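Local coordinates for hypothetical protein (Bacteroides caccae, PDB 4M8R) that is of unknown function but joins an Ig-like N-terminal domain to a WD40-like domain of the beta-propeller clan, at residues A[11-16]-A[101-106]; A[42-47]-A[90-95]; A[117-122]-A[412-417]; A[126-131]-A[141-146]. All blocks are in the same frame, centred on the assembly; numbering follows the deposited sequence.

Interaction 1. Residues A[11-16]-A[101-106]. With PO4 (phosphate ion), chain D.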
loop_
_atom_site.group_PDB
_atom_site.type_symbol
_atom_site.label_atom_id
_atom_site.label_comp_id
_atom_site.label_asym_id
_atom_site.label_seq_id
_atom_site.Cartn_x
_atom_site.Cartn_y
_atom_site.Cartn_z
ATOM N N ILE A 11 40.652 19.073 3.864
ATOM C CA ILE A 11 40.213 18.648 5.196
ATOM C C ILE A 11 39.543 19.854 5.847
ATOM O O ILE A 11 40.158 20.912 5.964
ATOM C CB ILE A 11 41.396 18.192 6.078
ATOM C CG1 ILE A 11 42.164 17.044 5.411
ATOM C CG2 ILE A 11 40.899 17.764 7.453
ATOM C CD1 ILE A 11 43.579 16.875 5.926
ATOM N N LEU A 12 38.295 19.701 6.271
ATOM C CA LEU A 12 37.515 20.842 6.754
ATOM C C LEU A 12 38.004 21.358 8.107
ATOM O O LEU A 12 38.161 22.567 8.298
ATOM C CB LEU A 12 36.031 20.480 6.842
ATOM C CG LEU A 12 35.357 20.022 5.543
ATOM C CD1 LEU A 12 33.868 19.818 5.767
ATOM C CD2 LEU A 12 35.592 21.011 4.411
ATOM N N VAL A 13 38.230 20.440 9.041
ATOM C CA VAL A 13 38.648 20.793 10.394
ATOM C C VAL A 13 39.645 19.771 10.916
ATOM O O VAL A 13 39.571 18.587 10.588
ATOM C CB VAL A 13 37.446 20.896 11.370
ATOM C CG1 VAL A 13 36.593 22.120 11.059
ATOM C CG2 VAL A 13 36.590 19.637 11.339
ATOM N N THR A 14 40.571 20.243 11.739
ATOM C CA THR A 14 41.631 19.407 12.281
ATOM C C THR A 14 41.407 19.168 13.769
ATOM O O THR A 14 40.685 19.931 14.423
ATOM C CB THR A 14 42.986 20.090 12.078
ATOM O OG1 THR A 14 42.866 21.477 12.423
ATOM C CG2 THR A 14 43.422 19.966 10.625
ATOM N N ASN A 15 42.016 18.100 14.292
ATOM C CA ASN A 15 41.872 17.714 15.701
ATOM C C ASN A 15 40.410 17.680 16.131
ATOM O O ASN A 15 40.065 18.122 17.228
ATOM C CB ASN A 15 42.645 18.676 16.597
ATOM C CG ASN A 15 44.071 18.858 16.147
ATOM O OD1 ASN A 15 44.470 19.953 15.754
ATOM N ND2 ASN A 15 44.844 17.779 16.175
ATOM N N ALA A 16 39.559 17.154 15.256
ATOM C CA ALA A 16 38.122 17.221 15.449
ATOM C C ALA A 16 37.542 15.906 15.933
ATOM O O ALA A 16 38.169 14.857 15.835
ATOM C CB ALA A 16 37.446 17.640 14.152
HETATM N N MSE A 101 32.443 15.924 6.053
HETATM C CA MSE A 101 33.496 15.236 6.801
HETATM C C MSE A 101 32.859 14.558 7.978
HETATM O O MSE A 101 32.075 15.171 8.702
HETATM C CB MSE A 101 34.552 16.223 7.303
HETATM C CG MSE A 101 35.816 15.521 7.786
HETATM SE SE MSE A 101 37.018 16.786 8.713
HETATM C CE MSE A 101 37.776 15.504 10.005
ATOM N N SER A 102 33.198 13.288 8.179
ATOM C CA SER A 102 32.687 12.531 9.310
ATOM C C SER A 102 33.397 12.962 10.582
ATOM O O SER A 102 34.626 12.990 10.627
ATOM C CB SER A 102 32.896 11.037 9.096
ATOM O OG SER A 102 32.328 10.307 10.168
ATOM N N LEU A 103 32.622 13.301 11.607
ATOM C CA LEU A 103 33.176 13.717 12.890
ATOM C C LEU A 103 33.166 12.572 13.890
ATOM O O LEU A 103 34.049 12.479 14.738
ATOM C CB LEU A 103 32.378 14.889 13.451
ATOM C CG LEU A 103 32.403 16.166 12.609
ATOM C CD1 LEU A 103 31.349 17.140 13.120
ATOM C CD2 LEU A 103 33.778 16.815 12.606
ATOM N N GLY A 104 32.154 11.712 13.805
ATOM C CA GLY A 104 32.037 10.580 14.715
ATOM C C GLY A 104 30.663 9.945 14.701
ATOM O O GLY A 104 29.791 10.346 13.929
ATOM N N LYS A 105 30.476 8.962 15.573
ATOM C CA LYS A 105 29.234 8.206 15.643
ATOM C C LYS A 105 28.727 8.138 17.068
ATOM O O LYS A 105 29.510 8.157 18.016
ATOM C CB LYS A 105 29.462 6.788 15.145
ATOM C CG LYS A 105 30.064 6.713 13.754
ATOM C CD LYS A 105 30.377 5.280 13.362
ATOM C CE LYS A 105 31.510 4.706 14.194
ATOM N NZ LYS A 105 31.913 3.357 13.715
ATOM N N VAL A 106 27.412 8.063 17.210
ATOM C CA VAL A 106 26.791 7.834 18.502
ATOM C C VAL A 106 25.662 6.846 18.338
ATOM O O VAL A 106 25.179 6.625 17.232
ATOM C CB VAL A 106 26.239 9.129 19.133
ATOM C CG1 VAL A 106 27.369 10.098 19.433
ATOM C CG2 VAL A 106 25.200 9.789 18.237
HETATM P P PO4 D . 32.501 2.835 10.443
HETATM O O1 PO4 D . 32.363 4.048 9.554
HETATM O O2 PO4 D . 31.203 2.532 11.153
HETATM O O3 PO4 D . 32.893 1.623 9.634
HETATM O O4 PO4 D . 33.559 3.150 11.467
#
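Met101, a selenomethionine, carries most of the contact with residues 11-13. Its CG is anti to the backbone N (chi1 -166°) and SE continues the extended line (chi2 -170°), reaching 3.9 Å from CG2 of Val13, where the side chains cross obliquely; the chain bends only at chi3. The terminal CE lies 3.6 Å from O of Val13, while CG2 of Ile11 touches SE at 4.2 Å. Closer to the strand, CB of Met101 meets CD1 of Leu12 at 4.0 Å, the side chains passing in opposite directions. A single branch of Leu103, CD2, lies 4.2 Å from Val13 CG2 and 4.1 Å from Ala16 CB. The joint is essentially apolar, with no hydrogen bond across it. Lys105 NZ hydrogen-bonds to O2 and O4 of a phosphate, probably from the crystallisation liquor, both at 2.8 Å; Arg89 of this chain and Arg213 and Asn238 of the second subunit also hold it. An alanine at Lys105 would remove the ammonium and probably weaken the hold on the phosphate. Leu103 and Gly104 both face Ile92, a classic beta bulge. Strand 99-108 thus pairs with 88-96, while 11-16 bonds through Thr14 to Asp36 of strand 30-36.

Interaction 2. Residues A[42-47]-A[90-95]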
loop_
_atom_site.group_PDB
_atom_site.type_symbol
_atom_site.label_atom_id
_atom_site.label_comp_id
_atom_site.label_asym_id
_atom_site.label_seq_id
_atom_site.Cartn_x
_atom_site.Cartn_y
_atom_site.Cartn_z
ATOM N N ASP A 42 28.797 26.774 8.515
ATOM C CA ASP A 42 28.974 25.327 8.615
ATOM C C ASP A 42 27.703 24.719 9.183
ATOM O O ASP A 42 27.122 25.256 10.128
ATOM C CB ASP A 42 30.164 24.956 9.510
ATOM C CG ASP A 42 31.504 25.138 8.816
ATOM O OD1 ASP A 42 31.539 25.685 7.698
ATOM O OD2 ASP A 42 32.540 24.739 9.395
ATOM N N GLN A 43 27.257 23.619 8.581
ATOM C CA GLN A 43 26.087 22.900 9.061
ATOM C C GLN A 43 26.503 21.502 9.505
ATOM O O GLN A 43 27.644 21.081 9.293
ATOM C CB GLN A 43 25.008 22.852 7.979
ATOM C CG GLN A 43 24.622 24.239 7.465
ATOM C CD GLN A 43 23.324 24.268 6.666
ATOM O OE1 GLN A 43 22.488 23.369 6.768
ATOM N NE2 GLN A 43 23.149 25.316 5.867
ATOM N N VAL A 44 25.582 20.801 10.152
ATOM C CA VAL A 44 25.844 19.458 10.630
ATOM C C VAL A 44 24.717 18.542 10.173
ATOM O O VAL A 44 23.542 18.874 10.325
ATOM C CB VAL A 44 25.970 19.437 12.165
ATOM C CG1 VAL A 44 26.153 18.017 12.676
ATOM C CG2 VAL A 44 27.133 20.317 12.616
ATOM N N ASP A 45 25.094 17.394 9.611
ATOM C CA ASP A 45 24.151 16.403 9.085
ATOM C C ASP A 45 24.236 15.099 9.864
ATOM O O ASP A 45 25.309 14.708 10.323
ATOM C CB ASP A 45 24.474 16.083 7.622
ATOM C CG ASP A 45 23.990 17.141 6.662
ATOM O OD1 ASP A 45 22.868 17.670 6.851
ATOM O OD2 ASP A 45 24.733 17.426 5.702
ATOM N N PHE A 46 23.094 14.424 9.973
ATOM C CA PHE A 46 23.009 13.096 10.561
ATOM C C PHE A 46 22.707 12.077 9.478
ATOM O O PHE A 46 21.936 12.363 8.561
ATOM C CB PHE A 46 21.842 13.020 11.539
ATOM C CG PHE A 46 21.996 13.858 12.771
ATOM C CD1 PHE A 46 23.152 13.802 13.535
ATOM C CD2 PHE A 46 20.939 14.647 13.211
ATOM C CE1 PHE A 46 23.265 14.549 14.697
ATOM C CE2 PHE A 46 21.049 15.396 14.365
ATOM C CZ PHE A 46 22.213 15.349 15.110
ATOM N N ASP A 47 23.297 10.889 9.599
ATOM C CA ASP A 47 22.835 9.706 8.875
ATOM C C ASP A 47 22.449 8.649 9.912
ATOM O O ASP A 47 23.217 8.364 10.824
ATOM C CB ASP A 47 23.923 9.160 7.938
ATOM C CG ASP A 47 24.018 9.930 6.605
ATOM O OD1 ASP A 47 23.303 10.942 6.404
ATOM O OD2 ASP A 47 24.820 9.513 5.740
ATOM N N VAL A 90 23.985 6.642 14.678
ATOM C CA VAL A 90 23.959 7.959 14.052
ATOM C C VAL A 90 25.379 8.402 13.742
ATOM O O VAL A 90 26.208 8.499 14.649
ATOM C CB VAL A 90 23.298 9.005 14.966
ATOM C CG1 VAL A 90 23.285 10.375 14.298
ATOM C CG2 VAL A 90 21.884 8.570 15.318
ATOM N N GLU A 91 25.655 8.668 12.468
ATOM C CA GLU A 91 26.930 9.241 12.074
ATOM C C GLU A 91 26.742 10.734 11.860
ATOM O O GLU A 91 25.785 11.159 11.204
ATOM C CB GLU A 91 27.468 8.586 10.807
ATOM C CG GLU A 91 28.887 9.025 10.469
ATOM C CD GLU A 91 29.598 8.100 9.500
ATOM O OE1 GLU A 91 28.941 7.218 8.895
ATOM O OE2 GLU A 91 30.826 8.266 9.336
ATOM N N ILE A 92 27.663 11.513 12.426
ATOM C CA ILE A 92 27.572 12.967 12.465
ATOM C C ILE A 92 28.602 13.569 11.517
ATOM O O ILE A 92 29.798 13.301 11.641
ATOM C CB ILE A 92 27.807 13.476 13.899
ATOM C CG1 ILE A 92 26.775 12.859 14.843
ATOM C CG2 ILE A 92 27.721 14.994 13.967
ATOM C CD1 ILE A 92 27.077 13.069 16.308
ATOM N N PHE A 93 28.126 14.382 10.574
ATOM C CA PHE A 93 28.970 14.964 9.533
ATOM C C PHE A 93 29.011 16.482 9.616
ATOM O O PHE A 93 27.979 17.126 9.794
ATOM C CB PHE A 93 28.427 14.595 8.149
ATOM C CG PHE A 93 28.448 13.128 7.852
ATOM C CD1 PHE A 93 29.568 12.539 7.287
ATOM C CD2 PHE A 93 27.339 12.339 8.115
ATOM C CE1 PHE A 93 29.585 11.188 7.001
ATOM C CE2 PHE A 93 27.350 10.984 7.833
ATOM C CZ PHE A 93 28.474 10.408 7.276
ATOM N N LEU A 94 30.198 17.053 9.449
ATOM C CA LEU A 94 30.325 18.490 9.229
ATOM C C LEU A 94 30.052 18.776 7.756
ATOM O O LEU A 94 30.640 18.144 6.884
ATOM C CB LEU A 94 31.726 18.973 9.585
ATOM C CG LEU A 94 31.934 20.488 9.527
ATOM C CD1 LEU A 94 31.032 21.196 10.524
ATOM C CD2 LEU A 94 33.393 20.832 9.785
ATOM N N ASN A 95 29.159 19.724 7.488
ATOM C CA ASN A 95 28.761 20.062 6.122
ATOM C C ASN A 95 29.144 21.503 5.806
ATOM O O ASN A 95 28.529 22.435 6.320
ATOM C CB ASN A 95 27.247 19.847 5.955
ATOM C CG ASN A 95 26.759 20.101 4.537
ATOM O OD1 ASN A 95 27.547 20.323 3.618
ATOM N ND2 ASN A 95 25.443 20.072 4.357
#
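The Phe46 ring turns its edge to Ile92, whose CG1 lies in the ring plane 3.9 Å from CE1; the two side chains run side by side in the same direction. Val90 approaches the same ring obliquely, CG1 standing 3.5 Å from CD1 of Phe46. The Phe93 ring has O of Asp45 at its edge, near the plane, and meets the carboxylate of Asp47 from an oblique direction: OD2 is 3.6 Å from Phe93 CE2, with the two planes 60° apart. Phe191 of the second subunit meets the Phe93 ring edge-to-face.

Beneath the side chains, strands 43-47 and 90-95 are antiparallel, their axes 4.5 Å apart at closest approach. Three hydrogen-bonded pairs, Gln43 with Asn95, Asp45 with Phe93 and Asp47 with Glu91, each make two bonds. In the middle pair N of Phe93 is 2.8 Å from O of Asp45; in the first, N of Asn95 sits 2.7 Å from O of Gln43.

Val44, Phe46, Ile92 and Leu94 share one face, where CG1 of Val44 packs against CG2 of Ile92 at 3.6 Å. Asp45, Asp47 and Glu91 lie on the other. Asp45 forms a salt bridge with Arg100, and Asp47 one with Lys234 of the second subunit, which would probably favour the charged form of both; Glu91 is hydrogen-bonded to Ser102. One face is thus apolar, while the other, which carries the acids and Phe93, contributes polar and aromatic contacts to the second subunit.

Interaction 3. Residues A[117-122]-A[412-417]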
loop_
_atom_site.group_PDB
_atom_site.type_symbol
_atom_site.label_atom_id
_atom_site.label_comp_id
_atom_site.label_asym_id
_atom_site.label_seq_id
_atom_site.Cartn_x
_atom_site.Cartn_y
_atom_site.Cartn_z
ATOM N N PHE A 117 -4.122 7.434 20.845
ATOM C CA PHE A 117 -4.780 8.730 20.894
ATOM C C PHE A 117 -5.063 9.156 22.326
ATOM O O PHE A 117 -5.533 8.367 23.126
ATOM C CB PHE A 117 -6.068 8.724 20.061
ATOM C CG PHE A 117 -5.843 9.081 18.626
ATOM C CD1 PHE A 117 -5.507 8.106 17.700
ATOM C CD2 PHE A 117 -5.929 10.404 18.209
ATOM C CE1 PHE A 117 -5.273 8.436 16.378
ATOM C CE2 PHE A 117 -5.698 10.745 16.887
ATOM C CZ PHE A 117 -5.366 9.759 15.971
ATOM N N ARG A 118 -4.767 10.418 22.622
ATOM C CA ARG A 118 -4.917 10.982 23.960
ATOM C C ARG A 118 -5.672 12.305 23.873
ATOM O O ARG A 118 -5.562 13.025 22.878
ATOM C CB ARG A 118 -3.537 11.192 24.586
ATOM C CG ARG A 118 -2.741 9.901 24.714
ATOM C CD ARG A 118 -1.333 10.101 25.244
ATOM N NE ARG A 118 -0.627 8.826 25.320
ATOM C CZ ARG A 118 0.635 8.675 25.720
ATOM N NH1 ARG A 118 1.355 9.724 26.101
ATOM N NH2 ARG A 118 1.182 7.464 25.746
ATOM N N LEU A 119 -6.449 12.613 24.904
ATOM C CA LEU A 119 -7.267 13.820 24.914
ATOM C C LEU A 119 -6.575 14.914 25.724
ATOM O O LEU A 119 -6.142 14.675 26.858
ATOM C CB LEU A 119 -8.642 13.517 25.507
ATOM C CG LEU A 119 -9.689 14.614 25.357
ATOM C CD1 LEU A 119 -10.081 14.814 23.901
ATOM C CD2 LEU A 119 -10.906 14.273 26.201
ATOM N N TYR A 120 -6.481 16.106 25.138
ATOM C CA TYR A 120 -5.805 17.239 25.760
ATOM C C TYR A 120 -6.757 18.420 25.882
ATOM O O TYR A 120 -7.518 18.699 24.962
ATOM C CB TYR A 120 -4.595 17.657 24.926
ATOM C CG TYR A 120 -3.565 16.571 24.734
ATOM C CD1 TYR A 120 -3.711 15.617 23.732
ATOM C CD2 TYR A 120 -2.441 16.497 25.552
ATOM C CE1 TYR A 120 -2.771 14.618 23.554
ATOM C CE2 TYR A 120 -1.493 15.501 25.382
ATOM C CZ TYR A 120 -1.664 14.563 24.382
ATOM O OH TYR A 120 -0.723 13.572 24.210
ATOM N N GLY A 121 -6.704 19.114 27.014
ATOM C CA GLY A 121 -7.534 20.297 27.246
ATOM C C GLY A 121 -6.706 21.565 27.364
ATOM O O GLY A 121 -5.572 21.532 27.852
ATOM N N ILE A 122 -7.282 22.686 26.935
ATOM C CA ILE A 122 -6.641 23.996 27.077
ATOM C C ILE A 122 -7.055 24.624 28.409
ATOM O O ILE A 122 -8.231 24.934 28.610
ATOM C CB ILE A 122 -7.046 24.976 25.950
ATOM C CG1 ILE A 122 -7.034 24.294 24.576
ATOM C CG2 ILE A 122 -6.129 26.193 25.952
ATOM C CD1 ILE A 122 -5.698 23.725 24.166
ATOM N N SER A 412 -15.699 14.396 34.090
ATOM C CA SER A 412 -16.774 15.313 34.486
ATOM C C SER A 412 -16.239 16.665 34.981
ATOM O O SER A 412 -16.915 17.687 34.833
ATOM C CB SER A 412 -17.642 14.672 35.572
ATOM O OG SER A 412 -18.271 13.498 35.089
ATOM N N ASP A 413 -15.042 16.671 35.573
ATOM C CA ASP A 413 -14.432 17.919 36.060
ATOM C C ASP A 413 -14.130 18.872 34.894
ATOM O O ASP A 413 -14.782 19.910 34.767
ATOM C CB ASP A 413 -13.185 17.654 36.938
ATOM C CG ASP A 413 -12.118 16.805 36.244
ATOM O OD1 ASP A 413 -12.444 16.036 35.313
ATOM O OD2 ASP A 413 -10.940 16.908 36.642
HETATM N N MSE A 414 -13.173 18.496 34.044
HETATM C CA MSE A 414 -12.865 19.196 32.792
HETATM C C MSE A 414 -13.010 20.703 32.851
HETATM O O MSE A 414 -14.003 21.250 32.365
HETATM C CB MSE A 414 -13.773 18.640 31.682
HETATM C CG MSE A 414 -13.708 17.117 31.524
HETATM SE SE MSE A 414 -11.954 16.504 30.848
HETATM C CE MSE A 414 -12.435 16.450 28.944
ATOM N N PRO A 415 -12.014 21.399 33.434
ATOM C CA PRO A 415 -12.010 22.867 33.442
ATOM C C PRO A 415 -11.466 23.461 32.130
ATOM O O PRO A 415 -10.503 24.236 32.146
ATOM C CB PRO A 415 -11.099 23.196 34.629
ATOM C CG PRO A 415 -10.126 22.071 34.656
ATOM C CD PRO A 415 -10.875 20.849 34.191
ATOM N N TYR A 416 -12.101 23.103 31.012
ATOM C CA TYR A 416 -11.646 23.481 29.670
ATOM C C TYR A 416 -12.818 23.920 28.798
ATOM O O TYR A 416 -13.938 23.430 28.958
ATOM C CB TYR A 416 -10.981 22.293 28.959
ATOM C CG TYR A 416 -10.021 21.466 29.785
ATOM C CD1 TYR A 416 -8.845 22.013 30.276
ATOM C CD2 TYR A 416 -10.275 20.122 30.042
ATOM C CE1 TYR A 416 -7.958 21.255 31.022
ATOM C CE2 TYR A 416 -9.391 19.354 30.787
ATOM C CZ TYR A 416 -8.236 19.927 31.272
ATOM O OH TYR A 416 -7.355 19.175 32.011
ATOM N N ASN A 417 -12.544 24.826 27.860
ATOM C CA ASN A 417 -13.492 25.163 26.786
ATOM C C ASN A 417 -13.148 24.467 25.472
ATOM O O ASN A 417 -14.009 24.316 24.603
ATOM C CB ASN A 417 -13.543 26.679 26.547
ATOM C CG ASN A 417 -14.551 27.381 27.437
ATOM O OD1 ASN A 417 -15.683 26.922 27.592
ATOM N ND2 ASN A 417 -14.150 28.509 28.014
HETATM O O HOH W 1 -10.400 25.810 26.863
#
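CA of Gly121 sits over the face of the Tyr416 ring where the two ends of the WD40-like domain meet: strand 118-123 pairs with strand 419-422 near the C-terminus, an arrangement consistent with the Velcro closure of beta-propellers. This CA is 3.7 Å from the ring centroid of Tyr416 and 10° off the normal, a CH-pi contact over the centre that glycine, lacking a side chain, permits. Pro415 CD lies over the opposite face, offset toward the rim, and SE of Met414, a selenomethionine, sits at the edge in the ring plane. At the edge too is O of Ile122, 3.4 Å from CD1 of Tyr416. The bend at chi3 (-94°) carries CE of Met414 to 3.8 Å from CD2 of Leu119, the two side chains crossing at about a right angle. The ring's hydroxyl is hydrogen-bonded to Glu130 of the next strand. An alanine in place of Tyr416 would probably open a gap over Gly121 and leave the Glu130 carboxylate without its hydroxyl partner. Pro415 is the centre of an inverse gamma turn. Beyond it a water bridges the segments, donating to O of Ile122 at 2.9 Å and accepting from N of Asn417 at 2.6 Å.

Interaction 4. Residues A[126-131]-A[141-146]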
loop_
_atom_site.group_PDB
_atom_site.type_symbol
_atom_site.label_atom_id
_atom_site.label_comp_id
_atom_site.label_asym_id
_atom_site.label_seq_id
_atom_site.Cartn_x
_atom_site.Cartn_y
_atom_site.Cartn_z
ATOM N N ASP A 126 -4.248 28.643 33.949
ATOM C CA ASP A 126 -2.798 28.490 34.105
ATOM C C ASP A 126 -2.033 28.719 32.803
ATOM O O ASP A 126 -0.799 28.732 32.810
ATOM C CB ASP A 126 -2.458 27.095 34.636
ATOM C CG ASP A 126 -3.115 26.793 35.973
ATOM O OD1 ASP A 126 -4.112 27.461 36.336
ATOM O OD2 ASP A 126 -2.635 25.872 36.658
ATOM N N LYS A 127 -2.761 28.900 31.697
ATOM C CA LYS A 127 -2.167 28.972 30.357
ATOM C C LYS A 127 -1.291 27.745 30.088
ATOM O O LYS A 127 -0.070 27.844 29.946
ATOM C CB LYS A 127 -1.377 30.274 30.163
ATOM C CG LYS A 127 -2.208 31.539 30.321
ATOM C CD LYS A 127 -3.312 31.635 29.276
ATOM C CE LYS A 127 -4.066 32.954 29.375
ATOM N NZ LYS A 127 -5.174 33.034 28.384
ATOM N N THR A 128 -1.948 26.588 30.028
ATOM C CA THR A 128 -1.280 25.306 29.841
ATOM C C THR A 128 -2.130 24.349 29.013
ATOM O O THR A 128 -3.360 24.406 29.048
ATOM C CB THR A 128 -0.999 24.616 31.192
ATOM O OG1 THR A 128 -2.205 24.554 31.962
ATOM C CG2 THR A 128 0.058 25.363 31.983
ATOM N N ILE A 129 -1.459 23.477 28.267
ATOM C CA ILE A 129 -2.097 22.322 27.644
ATOM C C ILE A 129 -2.002 21.179 28.642
ATOM O O ILE A 129 -0.913 20.872 29.116
ATOM C CB ILE A 129 -1.365 21.886 26.361
ATOM C CG1 ILE A 129 -1.234 23.052 25.381
ATOM C CG2 ILE A 129 -2.083 20.712 25.705
ATOM C CD1 ILE A 129 -2.555 23.594 24.893
ATOM N N GLU A 130 -3.134 20.558 28.957
ATOM C CA GLU A 130 -3.172 19.470 29.933
ATOM C C GLU A 130 -3.642 18.183 29.283
ATOM O O GLU A 130 -4.596 18.198 28.508
ATOM C CB GLU A 130 -4.126 19.818 31.082
ATOM C CG GLU A 130 -3.596 20.869 32.048
ATOM C CD GLU A 130 -4.538 21.151 33.207
ATOM O OE1 GLU A 130 -5.682 20.641 33.209
ATOM O OE2 GLU A 130 -4.128 21.896 34.123
ATOM N N ARG A 131 -2.992 17.068 29.610
ATOM C CA ARG A 131 -3.477 15.764 29.170
ATOM C C ARG A 131 -4.645 15.348 30.045
ATOM O O ARG A 131 -4.463 15.068 31.222
ATOM C CB ARG A 131 -2.382 14.710 29.240
ATOM C CG ARG A 131 -2.816 13.355 28.699
ATOM C CD ARG A 131 -1.641 12.405 28.623
ATOM N NE ARG A 131 -1.147 12.092 29.959
ATOM C CZ ARG A 131 0.117 11.801 30.258
ATOM N NH1 ARG A 131 1.059 11.786 29.316
ATOM N NH2 ARG A 131 0.443 11.531 31.520
ATOM N N LYS A 141 4.318 12.648 30.836
ATOM C CA LYS A 141 4.408 14.033 31.322
ATOM C C LYS A 141 3.087 14.771 31.012
ATOM O O LYS A 141 2.666 14.825 29.859
ATOM C CB LYS A 141 5.617 14.722 30.674
ATOM C CG LYS A 141 5.979 16.085 31.254
ATOM C CD LYS A 141 5.429 17.217 30.402
ATOM C CE LYS A 141 6.207 17.398 29.105
ATOM N NZ LYS A 141 6.995 18.659 29.090
ATOM N N LYS A 142 2.452 15.344 32.038
ATOM C CA LYS A 142 1.028 15.724 31.977
ATOM C C LYS A 142 0.696 17.118 31.432
ATOM O O LYS A 142 -0.402 17.322 30.910
ATOM C CB LYS A 142 0.395 15.617 33.371
ATOM C CG LYS A 142 0.424 14.233 33.991
ATOM C CD LYS A 142 -0.445 14.181 35.242
ATOM C CE LYS A 142 -0.216 12.902 36.035
ATOM N NZ LYS A 142 -0.453 11.672 35.228
ATOM N N THR A 143 1.618 18.071 31.571
ATOM C CA THR A 143 1.322 19.488 31.304
ATOM C C THR A 143 2.374 20.149 30.413
ATOM O O THR A 143 3.556 19.835 30.507
ATOM C CB THR A 143 1.184 20.270 32.632
ATOM O OG1 THR A 143 0.102 19.709 33.377
ATOM C CG2 THR A 143 0.899 21.747 32.390
ATOM N N TRP A 144 1.929 21.062 29.549
ATOM C CA TRP A 144 2.835 21.856 28.707
ATOM C C TRP A 144 2.529 23.344 28.860
ATOM O O TRP A 144 1.364 23.751 28.855
ATOM C CB TRP A 144 2.703 21.465 27.233
ATOM C CG TRP A 144 3.250 20.117 26.904
ATOM C CD1 TRP A 144 4.468 19.838 26.361
ATOM C CD2 TRP A 144 2.594 18.858 27.085
ATOM N NE1 TRP A 144 4.616 18.481 26.191
ATOM C CE2 TRP A 144 3.480 17.855 26.629
ATOM C CE3 TRP A 144 1.344 18.477 27.596
ATOM C CZ2 TRP A 144 3.158 16.500 26.666
ATOM C CZ3 TRP A 144 1.025 17.128 27.635
ATOM C CH2 TRP A 144 1.930 16.154 27.168
ATOM N N ASP A 145 3.583 24.145 28.988
ATOM C CA ASP A 145 3.444 25.577 29.225
ATOM C C ASP A 145 3.060 26.287 27.932
ATOM O O ASP A 145 3.724 26.123 26.909
ATOM C CB ASP A 145 4.753 26.141 29.783
ATOM C CG ASP A 145 4.708 27.644 29.999
ATOM O OD1 ASP A 145 3.609 28.212 30.198
ATOM O OD2 ASP A 145 5.796 28.254 29.977
HETATM N N MSE A 146 1.994 27.083 27.992
HETATM C CA MSE A 146 1.433 27.726 26.811
HETATM C C MSE A 146 1.609 29.218 26.859
HETATM O O MSE A 146 0.931 29.948 26.133
HETATM C CB MSE A 146 -0.050 27.370 26.783
HETATM C CG MSE A 146 -0.598 27.245 25.367
HETATM SE SE MSE A 146 -2.565 27.067 25.409
HETATM C CE MSE A 146 -3.050 28.802 26.189
#
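A beta hairpin joins strands 128-133 and 143-145, with Ile129 and Trp144 forming its hydrogen-bonded pair. N of Ile129 is 2.9 Å from O of Trp144, and the return bond, from N of Trp144 to O of Ile129, has the same length. Flanking bonds run from N of Met146 to O of Lys127 and from N of Arg131 to O of Lys142.

On the face of Ile129 and Trp144, CD1 of Ile129 meets SE of the selenomethionine Met146 at 3.5 Å, the side chains crossing at about a right angle. The indole presents its edge to O of Ile129, which lies in plane 3.6 Å from CE3 of Trp144, while Lys141 CE rests over one face, offset toward the rim. On the other face of the sheet, CB of Thr128 touches CG2 of Thr143 at 3.6 Å.

Nearer the turn, Lys142 CA lies over one face of the Arg131 guanidinium, offset toward the rim, and Lys142 NZ is at its edge, in plane, 3.8 Å from NH2 of Arg131. Two like charges so close would probably repel each other.

Trp144 NE1 is hydrogen-bonded to O of Phe181. Lys127 and Thr128 both face Asn123, a G1 beta bulge against strand 118-123. Strand 143-145 is outermost in its four-stranded sheet, with 128-133 between it and 118-123.

How the interactions relate
The four contacts fall into two pairs, one in each domain. Interaction 1 uses strand 99-108 and interaction 2 its neighbour 88-96, and their centres are about 9 Å apart. They meet through Met101 O and Leu94 N at 2.8 Å and through Ser102 OG and Glu91 OE2 at 2.7 Å. Both approach the phosphate: Lys105 binds it, and the Glu91 side chain is about 4 Å away. Strands 118-123 and 128-133 of interactions 3 and 4 are neighbours in one sheet, probably a propeller blade, with the 412-417 loop packed on it; Gly121 N and Glu130 O join them at 2.7 Å. The pairs do not touch; even interactions 2 and 4 keep their nearest atoms about 20 Å apart.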